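Local coordinates for tyrosine--tRNA ligase (Archaeoglobus fulgidus, PDB 2CYB), which binds L-tyrosine and probably catalyses its ATP-driven attachment to tRNA(Tyr), as a homodimeric class I aminoacyl-tRNA synthetase, at residues Asp72-Leu77 against Met156-Met161; Arg139-Val144 against Arg181-Leu186; Gly177-Lys182 against Thr204-Gly209. All blocks are in the same frame, centred on the assembly; numbering follows the deposited sequence.

Contact 1: residues Asp72-Leu77 against Met156-Met161; sequences DIHAYL and MIYPLM. With TYR (tyrosine), chain C.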
# COMPACT_ATOMS: atom_id res chain seq x y z
N ASP A 72 9.84 -2.19 -13.14
CA ASP A 72 8.60 -1.94 -13.85
C ASP A 72 7.39 -1.71 -12.96
O ASP A 72 6.55 -0.87 -13.26
CB ASP A 72 8.30 -3.08 -14.85
CG ASP A 72 8.35 -4.46 -14.22
OD1 ASP A 72 7.89 -5.41 -14.88
OD2 ASP A 72 8.85 -4.61 -13.08
N ILE A 73 7.28 -2.46 -11.86
CA ILE A 73 6.15 -2.27 -10.96
C ILE A 73 6.26 -0.88 -10.31
O ILE A 73 5.26 -0.18 -10.16
CB ILE A 73 6.12 -3.34 -9.86
CG1 ILE A 73 6.03 -4.73 -10.49
CG2 ILE A 73 4.94 -3.09 -8.92
CD1 ILE A 73 4.85 -4.92 -11.39
N HIS A 74 7.47 -0.49 -9.92
CA HIS A 74 7.66 0.84 -9.32
C HIS A 74 7.22 1.94 -10.29
O HIS A 74 6.56 2.91 -9.89
CB HIS A 74 9.12 1.06 -8.92
CG HIS A 74 9.48 0.42 -7.62
ND1 HIS A 74 9.78 -0.92 -7.51
CD2 HIS A 74 9.53 0.92 -6.36
CE1 HIS A 74 10.00 -1.22 -6.24
NE2 HIS A 74 9.86 -0.12 -5.52
N ALA A 75 7.58 1.78 -11.56
CA ALA A 75 7.22 2.74 -12.59
C ALA A 75 5.69 2.82 -12.67
O ALA A 75 5.11 3.90 -12.83
CB ALA A 75 7.79 2.30 -13.94
N TYR A 76 5.04 1.67 -12.54
CA TYR A 76 3.59 1.65 -12.59
C TYR A 76 3.00 2.40 -11.40
O TYR A 76 2.09 3.21 -11.55
CB TYR A 76 3.07 0.21 -12.56
CG TYR A 76 1.57 0.13 -12.61
CD1 TYR A 76 0.88 0.26 -13.81
CD2 TYR A 76 0.83 -0.04 -11.44
CE1 TYR A 76 -0.51 0.20 -13.86
CE2 TYR A 76 -0.56 -0.10 -11.47
CZ TYR A 76 -1.22 0.02 -12.68
OH TYR A 76 -2.59 -0.06 -12.73
N LEU A 77 3.52 2.10 -10.21
CA LEU A 77 3.04 2.74 -8.99
C LEU A 77 3.26 4.24 -8.99
O LEU A 77 2.52 4.99 -8.33
CB LEU A 77 3.78 2.16 -7.78
CG LEU A 77 3.63 0.69 -7.46
CD1 LEU A 77 4.55 0.37 -6.28
CD2 LEU A 77 2.17 0.37 -7.14
N MET A 156 2.84 5.28 -1.67
CA MET A 156 3.19 5.05 -0.28
C MET A 156 3.68 3.61 -0.10
O MET A 156 4.35 3.28 0.88
CB MET A 156 1.99 5.33 0.64
CG MET A 156 1.45 6.74 0.51
SD MET A 156 2.65 8.01 1.02
CE MET A 156 3.33 8.52 -0.58
N ILE A 157 3.31 2.74 -1.04
CA ILE A 157 3.74 1.34 -1.02
C ILE A 157 5.14 1.27 -1.65
O ILE A 157 5.99 0.49 -1.23
CB ILE A 157 2.79 0.46 -1.87
CG1 ILE A 157 1.41 0.40 -1.21
CG2 ILE A 157 3.37 -0.94 -2.03
CD1 ILE A 157 0.35 -0.23 -2.10
N TYR A 158 5.35 2.12 -2.66
CA TYR A 158 6.61 2.24 -3.42
C TYR A 158 7.91 2.17 -2.59
O TYR A 158 8.79 1.35 -2.87
CB TYR A 158 6.53 3.55 -4.23
CG TYR A 158 7.67 3.87 -5.17
CD1 TYR A 158 7.44 4.01 -6.55
CD2 TYR A 158 8.95 4.13 -4.68
CE1 TYR A 158 8.48 4.40 -7.41
CE2 TYR A 158 9.98 4.51 -5.53
CZ TYR A 158 9.74 4.65 -6.88
OH TYR A 158 10.78 5.00 -7.70
N PRO A 159 8.07 3.02 -1.55
CA PRO A 159 9.30 2.96 -0.75
C PRO A 159 9.53 1.65 -0.03
O PRO A 159 10.66 1.19 0.10
CB PRO A 159 9.15 4.14 0.22
CG PRO A 159 7.66 4.21 0.42
CD PRO A 159 7.13 4.01 -0.99
N LEU A 160 8.46 1.04 0.45
CA LEU A 160 8.57 -0.24 1.14
C LEU A 160 9.14 -1.29 0.20
O LEU A 160 10.00 -2.09 0.58
CB LEU A 160 7.21 -0.68 1.65
CG LEU A 160 6.40 0.36 2.43
CD1 LEU A 160 5.11 -0.29 2.92
CD2 LEU A 160 7.21 0.90 3.59
N MET A 161 8.65 -1.29 -1.03
CA MET A 161 9.09 -2.25 -2.03
C MET A 161 10.52 -2.01 -2.44
O MET A 161 11.25 -2.96 -2.69
CB MET A 161 8.17 -2.21 -3.25
CG MET A 161 6.83 -2.90 -3.01
SD MET A 161 5.80 -2.85 -4.48
CE MET A 161 6.85 -3.67 -5.69
N TYR C . 13.39 5.08 -6.59
CA TYR C . 14.33 5.01 -7.73
C TYR C . 14.30 6.30 -8.55
O TYR C . 15.05 6.38 -9.54
CB TYR C . 13.98 3.81 -8.61
CG TYR C . 14.13 2.51 -7.85
CD1 TYR C . 13.06 1.62 -7.73
CD2 TYR C . 15.35 2.18 -7.25
CE1 TYR C . 13.21 0.41 -7.02
CE2 TYR C . 15.51 0.99 -6.56
CZ TYR C . 14.44 0.11 -6.44
OH TYR C . 14.62 -1.07 -5.77
OXT TYR C . 13.55 7.23 -8.17

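Contact 2: residues Arg139-Val144 against Arg181-Leu186; sequences RSMDEV and RKIHML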
# COMPACT_ATOMS: atom_id res chain seq x y z
N ARG A 139 7.23 10.93 3.74
CA ARG A 139 8.41 11.78 3.71
C ARG A 139 9.55 11.19 2.88
O ARG A 139 10.30 11.93 2.24
CB ARG A 139 8.90 12.08 5.14
CG ARG A 139 7.96 13.02 5.90
CD ARG A 139 8.51 13.50 7.24
NE ARG A 139 8.10 12.67 8.37
CZ ARG A 139 8.80 11.64 8.85
NH1 ARG A 139 8.34 10.95 9.88
NH2 ARG A 139 9.98 11.32 8.31
N SER A 140 9.68 9.87 2.85
CA SER A 140 10.75 9.26 2.07
C SER A 140 10.52 9.48 0.58
O SER A 140 11.46 9.47 -0.22
CB SER A 140 10.82 7.75 2.35
OG SER A 140 9.77 7.05 1.68
N MET A 141 9.27 9.71 0.20
CA MET A 141 8.91 9.89 -1.20
C MET A 141 8.84 11.33 -1.69
O MET A 141 8.52 11.58 -2.85
CB MET A 141 7.57 9.21 -1.48
CG MET A 141 7.61 7.69 -1.39
SD MET A 141 8.61 7.04 -2.70
CE MET A 141 7.58 7.37 -4.07
N ASP A 142 9.15 12.29 -0.81
CA ASP A 142 9.08 13.70 -1.20
C ASP A 142 9.82 14.06 -2.48
O ASP A 142 9.30 14.80 -3.31
CB ASP A 142 9.58 14.59 -0.06
CG ASP A 142 8.51 14.84 0.98
OD1 ASP A 142 7.47 15.45 0.64
OD2 ASP A 142 8.71 14.45 2.15
N GLU A 143 11.03 13.53 -2.64
CA GLU A 143 11.82 13.83 -3.83
C GLU A 143 11.76 12.73 -4.89
O GLU A 143 12.48 12.78 -5.88
CB GLU A 143 13.27 14.06 -3.40
CG GLU A 143 13.42 15.15 -2.34
CD GLU A 143 14.81 15.21 -1.73
OE1 GLU A 143 15.23 14.22 -1.10
OE2 GLU A 143 15.48 16.25 -1.88
N VAL A 144 10.88 11.75 -4.70
CA VAL A 144 10.77 10.63 -5.63
C VAL A 144 9.41 10.50 -6.32
O VAL A 144 9.32 10.20 -7.51
CB VAL A 144 11.08 9.30 -4.91
CG1 VAL A 144 10.98 8.13 -5.88
CG2 VAL A 144 12.46 9.37 -4.28
N ARG A 181 18.00 8.86 -0.43
CA ARG A 181 18.49 8.75 0.94
C ARG A 181 17.48 8.33 2.00
O ARG A 181 17.75 7.43 2.79
CB ARG A 181 19.18 10.05 1.38
CG ARG A 181 20.03 9.89 2.63
CD ARG A 181 20.74 11.18 3.06
NE ARG A 181 21.74 10.90 4.09
CZ ARG A 181 21.48 10.38 5.28
NH1 ARG A 181 20.23 10.07 5.62
NH2 ARG A 181 22.46 10.14 6.14
N LYS A 182 16.32 8.98 2.02
CA LYS A 182 15.32 8.64 3.02
C LYS A 182 14.80 7.22 2.85
O LYS A 182 14.54 6.54 3.85
CB LYS A 182 14.16 9.64 2.99
CG LYS A 182 14.56 11.03 3.46
CD LYS A 182 13.39 11.78 4.06
CE LYS A 182 13.82 13.15 4.59
NZ LYS A 182 12.68 13.94 5.15
N ILE A 183 14.64 6.78 1.61
CA ILE A 183 14.18 5.42 1.37
C ILE A 183 15.26 4.46 1.87
O ILE A 183 14.97 3.46 2.52
CB ILE A 183 13.88 5.18 -0.12
CG1 ILE A 183 12.63 5.97 -0.53
CG2 ILE A 183 13.67 3.69 -0.38
CD1 ILE A 183 12.30 5.91 -2.03
N HIS A 184 16.52 4.77 1.59
CA HIS A 184 17.60 3.91 2.05
C HIS A 184 17.70 3.89 3.57
O HIS A 184 18.02 2.85 4.15
CB HIS A 184 18.93 4.34 1.43
CG HIS A 184 19.08 3.94 -0.00
ND1 HIS A 184 20.14 4.34 -0.78
CD2 HIS A 184 18.30 3.16 -0.79
CE1 HIS A 184 20.01 3.83 -1.99
NE2 HIS A 184 18.90 3.11 -2.03
N MET A 185 17.42 5.01 4.23
CA MET A 185 17.49 4.99 5.69
C MET A 185 16.35 4.12 6.23
O MET A 185 16.51 3.40 7.21
CB MET A 185 17.40 6.40 6.27
CG MET A 185 18.59 7.29 5.92
SD MET A 185 20.20 6.56 6.36
CE MET A 185 20.71 5.88 4.77
N LEU A 186 15.19 4.20 5.57
CA LEU A 186 14.05 3.39 5.99
C LEU A 186 14.43 1.91 5.86
O LEU A 186 14.09 1.10 6.72
CB LEU A 186 12.84 3.72 5.11
CG LEU A 186 11.57 2.86 5.22
CD1 LEU A 186 11.06 2.85 6.64
CD2 LEU A 186 10.51 3.42 4.28
O HOH W 1 14.35 8.85 -0.56
O HOH W 2 10.90 14.73 3.22
O HOH W 3 15.75 11.61 0.26

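Contact 3: residues Gly177-Lys182 against Thr204-Gly209; sequences GIDQRK and TPILVG. With TYR (tyrosine), chain C.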
# COMPACT_ATOMS: atom_id res chain seq x y z
N GLY A 177 20.87 7.95 -6.36
CA GLY A 177 21.08 9.37 -6.17
C GLY A 177 20.78 9.69 -4.72
O GLY A 177 20.10 8.93 -4.03
N ILE A 178 21.29 10.82 -4.24
CA ILE A 178 21.08 11.24 -2.87
C ILE A 178 19.59 11.47 -2.58
O ILE A 178 19.18 11.54 -1.42
CB ILE A 178 21.89 12.54 -2.58
CG1 ILE A 178 21.85 12.86 -1.09
CG2 ILE A 178 21.33 13.69 -3.38
CD1 ILE A 178 22.78 12.01 -0.26
N ASP A 179 18.77 11.57 -3.62
CA ASP A 179 17.34 11.75 -3.38
C ASP A 179 16.68 10.44 -2.93
O ASP A 179 15.51 10.42 -2.58
CB ASP A 179 16.63 12.33 -4.61
CG ASP A 179 16.91 11.57 -5.89
OD1 ASP A 179 17.71 10.61 -5.89
OD2 ASP A 179 16.32 11.97 -6.92
N GLN A 180 17.45 9.36 -2.92
CA GLN A 180 16.94 8.05 -2.48
C GLN A 180 17.34 7.86 -1.01
O GLN A 180 17.03 6.83 -0.41
CB GLN A 180 17.57 6.90 -3.28
CG GLN A 180 17.48 7.01 -4.80
CD GLN A 180 16.05 7.14 -5.28
OE1 GLN A 180 15.20 6.30 -4.97
NE2 GLN A 180 15.77 8.20 -6.03
N ARG A 181 18.00 8.86 -0.43
CA ARG A 181 18.49 8.75 0.94
C ARG A 181 17.48 8.33 2.00
O ARG A 181 17.75 7.43 2.79
CB ARG A 181 19.18 10.05 1.38
CG ARG A 181 20.03 9.89 2.63
CD ARG A 181 20.74 11.18 3.06
NE ARG A 181 21.74 10.90 4.09
CZ ARG A 181 21.48 10.38 5.28
NH1 ARG A 181 20.23 10.07 5.62
NH2 ARG A 181 22.46 10.14 6.14
N LYS A 182 16.32 8.98 2.02
CA LYS A 182 15.32 8.64 3.02
C LYS A 182 14.80 7.22 2.85
O LYS A 182 14.54 6.54 3.85
CB LYS A 182 14.16 9.64 2.99
CG LYS A 182 14.56 11.03 3.46
CD LYS A 182 13.39 11.78 4.06
CE LYS A 182 13.82 13.15 4.59
NZ LYS A 182 12.68 13.94 5.15
N THR A 204 24.98 9.17 -5.03
CA THR A 204 25.60 10.05 -6.01
C THR A 204 24.88 11.40 -5.94
O THR A 204 23.72 11.48 -5.54
CB THR A 204 25.45 9.48 -7.43
OG1 THR A 204 24.07 9.20 -7.69
CG2 THR A 204 26.24 8.19 -7.56
N PRO A 205 25.57 12.48 -6.32
CA PRO A 205 24.92 13.79 -6.27
C PRO A 205 23.83 13.92 -7.33
O PRO A 205 23.83 13.19 -8.32
CB PRO A 205 26.07 14.76 -6.49
CG PRO A 205 27.02 13.98 -7.35
CD PRO A 205 26.98 12.60 -6.74
N ILE A 206 22.90 14.83 -7.11
CA ILE A 206 21.83 15.06 -8.08
C ILE A 206 22.33 16.10 -9.09
O ILE A 206 22.72 17.20 -8.72
CB ILE A 206 20.56 15.60 -7.39
CG1 ILE A 206 20.05 14.58 -6.37
CG2 ILE A 206 19.50 15.92 -8.44
CD1 ILE A 206 19.81 13.19 -6.94
N LEU A 207 22.33 15.73 -10.37
CA LEU A 207 22.81 16.63 -11.42
C LEU A 207 21.85 17.78 -11.72
O LEU A 207 20.68 17.55 -12.00
CB LEU A 207 23.05 15.86 -12.71
CG LEU A 207 24.26 14.95 -12.82
CD1 LEU A 207 24.25 14.28 -14.19
CD2 LEU A 207 25.54 15.76 -12.61
N VAL A 208 22.35 19.01 -11.66
CA VAL A 208 21.50 20.14 -11.98
C VAL A 208 21.32 20.15 -13.49
O VAL A 208 22.14 19.57 -14.22
CB VAL A 208 22.13 21.47 -11.53
CG1 VAL A 208 22.44 21.41 -10.04
CG2 VAL A 208 23.40 21.76 -12.33
N GLY A 209 20.25 20.77 -13.96
CA GLY A 209 20.00 20.83 -15.39
C GLY A 209 20.94 21.79 -16.11
O GLY A 209 21.64 22.57 -15.47
N TYR C . 13.39 5.08 -6.59
CA TYR C . 14.33 5.01 -7.73
C TYR C . 14.30 6.30 -8.55
O TYR C . 15.05 6.38 -9.54
CB TYR C . 13.98 3.81 -8.61
CG TYR C . 14.13 2.51 -7.85
CD1 TYR C . 13.06 1.62 -7.73
CD2 TYR C . 15.35 2.18 -7.25
CE1 TYR C . 13.21 0.41 -7.02
CE2 TYR C . 15.51 0.99 -6.56
CZ TYR C . 14.44 0.11 -6.44
OH TYR C . 14.62 -1.07 -5.77
OXT TYR C . 13.55 7.23 -8.17

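Contact 1: residues Asp72-Leu77 against Met156-Met161
CG of Tyr158 is anti to its own backbone N (chi1 -176°) and CG of His74 anti to its carbonyl carbon (chi1 -80°), and from these starts an edge of the imidazole meets a face of the phenol. The pair is T-shaped. CD2 of His74 lies 3.5 Å above the plane of the Tyr158 ring, over its centre, and the two planes stand at 87°. On the same imidazole, NE2 of His74 gives a weak, bent hydrogen bond of 3.2 Å to the backbone O of Tyr158, which lies near the plane of the imidazole. Ring contact and bond together are likely to limit rotation of the imidazole, one face of which covers the substrate: CE1 of the bound tyrosine sits over its centre, 3.5 Å above the plane. Tyr158 meets the same ligand with its hydroxyl, as the amino N of the bound tyrosine donates to Tyr158 OH at 2.8 Å; Glu40 is a second partner of that OH. Met161 passes the histidine running the opposite way, its CB 3.5 Å from His74 NE2 and oblique to the ring. Its CE lies 3.8 Å from CG2 of Ile73, while SD packs on Leu77. Helix 72-77, directly after strand 65-70, runs nearly antiparallel to helix 154-168, and the second subunit packs Leu126 on Ile73 and Ala129 on Ile157.

Contact 2: residues Arg139-Val144 against Arg181-Leu186
Arg139 meets Lys182 through its backbone, its carbonyl O lying 3.6 Å from CD of the lysine, whose extended chain runs past the last turn of helix 134-140. The arginine's own polar end has its partner within that helix, at Asn135. Ser140 comes next, its CA 3.6 Å from CB of Lys182, where the two backbones come nearest. Its hydroxyl, held between the backbone N and the carbonyl carbon (chi1 77°), bonds back to Ala137 O and makes van der Waals contact with CG1 of Ile183. The carbonyl has solvent beside it: a water 3.0 Å from Ser140 O accepts from the backbone N of Ile183, in the first turn of helix 181-190, and may bridge the two. Met141, bent at chi2 and chi3, lays SD 3.9 Å from CD1 of Ile183 and packs on Tyr158 as well. Asp142 reaches the amino group of Lys182 indirectly, through a water that accepts from NZ at 2.7 Å. With 5.0 Å between OD2 of Asp142 and NZ of Lys182, the attraction is likely to be softened by the intervening solvent. A third water accepts from the backbone N of Lys182 and probably donates to Glu143 OE1. Val144 closes the run, its CG2 4.1 Å from CD1 of Ile183, and also touches the bound tyrosine. The arrangement is a loop leaving a helix and lying over the start of another, with an apolar core at Ile183 and a hydrated polar rim, at the side of the amino-acid pocket in the class I Rossmann-type catalytic domain.

Contact 3: residues Gly177-Lys182 against Thr204-Gly209
Ile206 lies across Ile178 and Asp179 at about a right angle to each, and its longer branch can be followed outward. CB stands back, 4.5 Å from CG2 of Ile178. CG1, anti to the carbonyl carbon (chi1 -61°), is pressed to 3.4 Å from that same CG2 of Ile178, closer than carbons usually pack. The next torsion (chi2 -54°) places the terminal CD1 against the carboxylate of Asp179, 3.5 Å from its CG, and near CA of Gly177. Gly177, without a CB, avoids a tight approach to this methyl and to OD1 of Asp179. The aspartate, covered by a methyl, also accepts from the neighbouring amide: NE2 of Gln180 meets Asp179 OD1 at 3.1 Å, from above the carboxylate plane. That bond is likely to hold the carboxamide in its orientation toward the substrate. OE1 of Gln180 accepts from the amino N of the bound tyrosine at 2.7 Å and is also bonded to Gln162, whereas NE2 gives only a weak bond to the ligand's OXT. An alanine in place of Gln180 would probably leave the amino and carboxylate groups of the substrate each short of a partner, and Asp179 OD1 without its amide donor. The two segments are also tied by the backbone: Ile178 N donates to Thr204 O at 2.8 Å, and Gly177 pairs with Thr204 in a parallel bridge. The bridge marks the C-terminal ends of strands 173-177 and 200-204, joined through helix 181-190 as a beta-alpha-beta crossover; binding the amino acid beside such strand ends is characteristic of the class I Rossmann-type synthetase fold.

In the fold
Three degrees of burial surround one substrate. Contact 1 is buried and faces the second subunit; contact 2 is partly buried; contact 3 lies at the surface, although it is nearest the centre of the chain. Chemistry follows place: aromatic and sulfur-bearing side chains dominate contact 1, waters bridge the rim of contact 2, and backbone pairing with two packed isoleucines makes contact 3. Contacts 2 and 3 share Arg181 and Lys182 of helix 181-190, and Val144 CG2 packs 3.6 Å from Asp179 O. Contacts 1 and 2 meet where Tyr158 CD2 lies 3.5 Å from Met141 SD. Contacts 1 and 3 do not touch, yet both hydrogen-bond the bound tyrosine, which contact 2 meets by packing.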